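Local coordinates for protein chitooligosaccharidolytic beta-N-acetylglucosaminidase (PDB 3OZP) that hydrolyses beta-linked N-acetylglucosamine units one at a time from the non-reducing ends of chitooligosaccharides, with a preference for shorter substrates, at residues 279-284 against 344-349. Sequence-based numbering, arbitrary orientation.
Sequences PAHVGE and GDEVSE. With OAN (O-(2-acetamido-2-deoxy D-glucopyranosylidene) amino-N-phenylcarbamate), chain B.
His281 NE2 donates to Glu346 OE1 at 3.0 Å, meeting the carboxylate on its anti lone pair, in the plane of the imidazole. The bond is bent (N-H...O 146°), ring and carboxylate nearly coplanar. Both loops follow neighbouring parallel strands, 271-278 and 340-343, of the family 20 TIM barrel, at the C-terminal ends where the active site lies. At the far side of the ring ND1 bonds Asp227, completing the inferred charge relay; an imidazole suits the middle place, having a nitrogen for each carboxylate.

The Asp345 carboxylate is nearly parallel to the imidazole (planes 5° apart), near CD2 and NE2; OD2 is also 3.0 Å from His281 NE2 but badly angled for a hydrogen bond. Asp345 OD2 instead accepts from NAI, the inhibitor's acetamido nitrogen, at 3.0 Å, consistent with the family's substrate-assisted mechanism, in which an aspartate positions the 2-acetamido group. With CG between backbone N and carbonyl carbon (chi1 57°), this short side chain reaches both ring and ligand.

The small methyl of Ala280 fits against the carbonyl oxygens of Asp345 and Glu346. Pro279, which follows a cis peptide bond, sets its ring across Val347, with CD 3.6 Å from CG2.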
ATOM      1  N   PRO A 279       9.544  17.995 -25.078  1.00 19.60           N
ATOM      2  CA  PRO A 279       9.521  17.090 -26.233  1.00 19.71           C
ATOM      3  C   PRO A 279      10.011  15.668 -25.958  1.00 19.61           C
ATOM      4  O   PRO A 279       9.912  14.816 -26.838  1.00 20.21           O
ATOM      5  CB  PRO A 279      10.464  17.781 -27.222  1.00 19.61           C
ATOM      6  CG  PRO A 279      11.485  18.414 -26.351  1.00 19.80           C
ATOM      7  CD  PRO A 279      10.780  18.801 -25.060  1.00 19.60           C
ATOM      8  N   ALA A 280      10.551  15.415 -24.769  1.00 19.41           N
ATOM      9  CA  ALA A 280      10.850  14.049 -24.351  1.00 19.22           C
ATOM     10  C   ALA A 280       9.589  13.419 -23.756  1.00 19.06           C
ATOM     11  O   ALA A 280       8.523  14.039 -23.751  1.00 18.65           O
ATOM     12  CB  ALA A 280      11.997  14.028 -23.350  1.00 19.17           C
ATOM     13  N   HIS A 281       9.708  12.188 -23.264  1.00 19.18           N
ATOM     14  CA  HIS A 281       8.589  11.511 -22.595  1.00 19.38           C
ATOM     15  C   HIS A 281       7.358  11.416 -23.500  1.00 19.47           C
ATOM     16  O   HIS A 281       6.229  11.701 -23.093  1.00 19.41           O
ATOM     17  CB  HIS A 281       8.275  12.194 -21.259  1.00 19.19           C
ATOM     18  CG  HIS A 281       9.360  12.029 -20.247  1.00 19.28           C
ATOM     19  ND1 HIS A 281       9.505  10.884 -19.494  1.00 20.06           N
ATOM     20  CD2 HIS A 281      10.386  12.840 -19.899  1.00 19.48           C
ATOM     21  CE1 HIS A 281      10.560  11.006 -18.709  1.00 20.18           C
ATOM     22  NE2 HIS A 281      11.111  12.186 -18.935  1.00 19.30           N
ATOM     23  N   VAL A 282       7.614  11.043 -24.751  1.00 19.73           N
ATOM     24  CA  VAL A 282       6.573  10.723 -25.721  1.00 19.79           C
ATOM     25  C   VAL A 282       6.961   9.400 -26.370  1.00 19.69           C
ATOM     26  O   VAL A 282       8.132   9.026 -26.373  1.00 19.78           O
ATOM     27  CB  VAL A 282       6.387  11.831 -26.805  1.00 19.98           C
ATOM     28  CG1 VAL A 282       5.942  13.150 -26.179  1.00 19.94           C
ATOM     29  CG2 VAL A 282       7.661  12.024 -27.632  1.00 19.95           C
ATOM     30  N   GLY A 283       5.980   8.679 -26.891  1.00 19.84           N
ATOM     31  CA  GLY A 283       6.248   7.391 -27.513  1.00 19.85           C
ATOM     32  C   GLY A 283       4.985   6.738 -28.014  1.00 20.02           C
ATOM     33  O   GLY A 283       4.595   6.926 -29.170  1.00 19.77           O
ATOM     34  N   GLU A 284       4.338   5.980 -27.132  1.00 20.03           N
ATOM     35  CA  GLU A 284       3.102   5.283 -27.470  1.00 20.09           C
ATOM     36  C   GLU A 284       2.024   6.256 -27.925  1.00 20.51           C
ATOM     37  O   GLU A 284       1.796   7.297 -27.293  1.00 20.15           O
ATOM     38  CB  GLU A 284       2.605   4.443 -26.288  1.00 19.86           C
ATOM     39  CG  GLU A 284       3.426   3.183 -26.026  1.00 20.14           C
ATOM     40  CD  GLU A 284       3.188   2.066 -27.049  1.00 20.58           C
ATOM     41  OE1 GLU A 284       3.978   1.099 -27.065  1.00 20.85           O
ATOM     42  OE2 GLU A 284       2.216   2.142 -27.828  1.00 20.17           O
ATOM     43  N   GLY A 344       9.070  19.328 -20.204  1.00 22.75           N
ATOM     44  CA  GLY A 344      10.440  19.719 -20.526  1.00 23.40           C
ATOM     45  C   GLY A 344      11.504  19.104 -19.640  1.00 24.02           C
ATOM     46  O   GLY A 344      12.576  19.686 -19.455  1.00 24.10           O
ATOM     47  N   ASP A 345      11.224  17.932 -19.077  1.00 24.39           N
ATOM     48  CA  ASP A 345      12.253  17.216 -18.331  1.00 25.11           C
ATOM     49  C   ASP A 345      13.058  16.301 -19.245  1.00 25.91           C
ATOM     50  O   ASP A 345      12.506  15.677 -20.153  1.00 26.14           O
ATOM     51  CB  ASP A 345      11.670  16.427 -17.145  1.00 24.86           C
ATOM     52  CG  ASP A 345      10.592  15.426 -17.559  1.00 24.61           C
ATOM     53  OD1 ASP A 345       9.812  15.728 -18.482  1.00 24.28           O
ATOM     54  OD2 ASP A 345      10.512  14.342 -16.945  1.00 24.14           O
ATOM     55  N   GLU A 346      14.370  16.266 -19.011  1.00 26.72           N
ATOM     56  CA  GLU A 346      15.256  15.203 -19.501  1.00 27.95           C
ATOM     57  C   GLU A 346      15.303  14.983 -21.018  1.00 28.28           C
ATOM     58  O   GLU A 346      15.197  13.845 -21.493  1.00 28.46           O
ATOM     59  CB  GLU A 346      14.927  13.886 -18.790  1.00 28.02           C
ATOM     60  CG  GLU A 346      14.934  14.001 -17.277  1.00 29.32           C
ATOM     61  CD  GLU A 346      14.426  12.756 -16.592  1.00 30.69           C
ATOM     62  OE1 GLU A 346      13.434  12.157 -17.068  1.00 31.64           O
ATOM     63  OE2 GLU A 346      15.025  12.381 -15.570  1.00 31.51           O
ATOM     64  N   VAL A 347      15.489  16.062 -21.772  1.00 28.97           N
ATOM     65  CA  VAL A 347      15.659  15.949 -23.220  1.00 29.72           C
ATOM     66  C   VAL A 347      17.038  15.373 -23.555  1.00 30.41           C
ATOM     67  O   VAL A 347      18.061  15.848 -23.066  1.00 30.47           O
ATOM     68  CB  VAL A 347      15.405  17.293 -23.929  1.00 29.68           C
ATOM     69  CG1 VAL A 347      15.746  17.207 -25.406  1.00 29.43           C
ATOM     70  CG2 VAL A 347      13.959  17.691 -23.759  1.00 29.53           C
ATOM     71  N   SER A 348      17.040  14.329 -24.376  1.00 31.35           N
ATOM     72  CA  SER A 348      18.251  13.617 -24.756  1.00 32.42           C
ATOM     73  C   SER A 348      18.840  14.190 -26.041  1.00 33.21           C
ATOM     74  O   SER A 348      18.149  14.295 -27.059  1.00 33.02           O
ATOM     75  CB  SER A 348      17.952  12.127 -24.923  1.00 32.32           C
ATOM     76  OG  SER A 348      19.057  11.428 -25.474  1.00 32.55           O
ATOM     77  N   GLU A 349      20.115  14.564 -25.978  1.00 34.33           N
ATOM     78  CA  GLU A 349      20.836  15.084 -27.140  1.00 35.54           C
ATOM     79  C   GLU A 349      21.176  13.955 -28.100  1.00 35.81           C
ATOM     80  O   GLU A 349      21.047  14.109 -29.313  1.00 35.83           O
ATOM     81  CB  GLU A 349      22.122  15.807 -26.722  1.00 35.74           C
ATOM     82  CG  GLU A 349      21.908  17.055 -25.874  1.00 37.78           C
ATOM     83  CD  GLU A 349      21.928  16.784 -24.374  1.00 40.24           C
ATOM     84  OE1 GLU A 349      21.704  15.625 -23.947  1.00 41.17           O
ATOM     85  OE2 GLU A 349      22.171  17.748 -23.613  1.00 42.25           O
TER
HETATM   86  CAH OAN B   1      11.027  15.296 -13.600  1.00 20.90           C
HETATM   87  CAG OAN B   1      11.191  13.802 -13.321  1.00 21.67           C
HETATM   88  OAN OAN B   1      11.126  13.375 -12.170  1.00 20.94           O
HETATM   89  NAI OAN B   1      11.424  13.039 -14.413  1.00 22.52           N
HETATM   90  CAB OAN B   1      11.580  11.567 -14.382  1.00 23.28           C
HETATM   91  CAC OAN B   1      10.159  10.960 -14.269  1.00 22.00           C
HETATM   92  OAJ OAN B   1       9.619  10.759 -15.576  1.00 20.80           O
HETATM   93  CAD OAN B   1      10.195   9.654 -13.510  1.00 21.30           C
HETATM   94  OAK OAN B   1       8.877   9.097 -13.445  1.00 19.10           O
HETATM   95  CAE OAN B   1      10.716   9.981 -12.128  1.00 21.97           C
HETATM   96  CAF OAN B   1      10.707   8.741 -11.241  1.00 21.83           C
HETATM   97  OAM OAN B   1      11.185   9.074  -9.935  1.00 22.57           O
HETATM   98  OAL OAN B   1      12.078  10.463 -12.239  1.00 23.34           O
HETATM   99  CAA OAN B   1      12.488  11.158 -13.360  1.00 25.67           C
HETATM  100  NAY OAN B   1      13.772  11.478 -13.521  1.00 28.93           N
HETATM  101  OAQ OAN B   1      14.690  11.083 -12.425  1.00 34.83           O
HETATM  102  CAP OAN B   1      15.813  10.393 -12.786  1.00 38.02           C
HETATM  103  OAR OAN B   1      16.536  10.795 -13.702  1.00 39.65           O
HETATM  104  NAO OAN B   1      16.117   9.291 -12.075  1.00 40.40           N
HETATM  105  CAS OAN B   1      17.199   8.538 -12.303  1.00 42.04           C
HETATM  106  CAT OAN B   1      18.448   8.926 -11.808  1.00 42.34           C
HETATM  107  CAU OAN B   1      19.566   8.116 -12.023  1.00 42.87           C
HETATM  108  CAV OAN B   1      19.432   6.913 -12.721  1.00 43.16           C
HETATM  109  CAW OAN B   1      18.185   6.515 -13.203  1.00 42.57           C
HETATM  110  CAX OAN B   1      17.068   7.325 -12.987  1.00 42.35           C
HETATM  111  O   HOH W   1      10.294  16.623 -21.906  1.00 21.07           O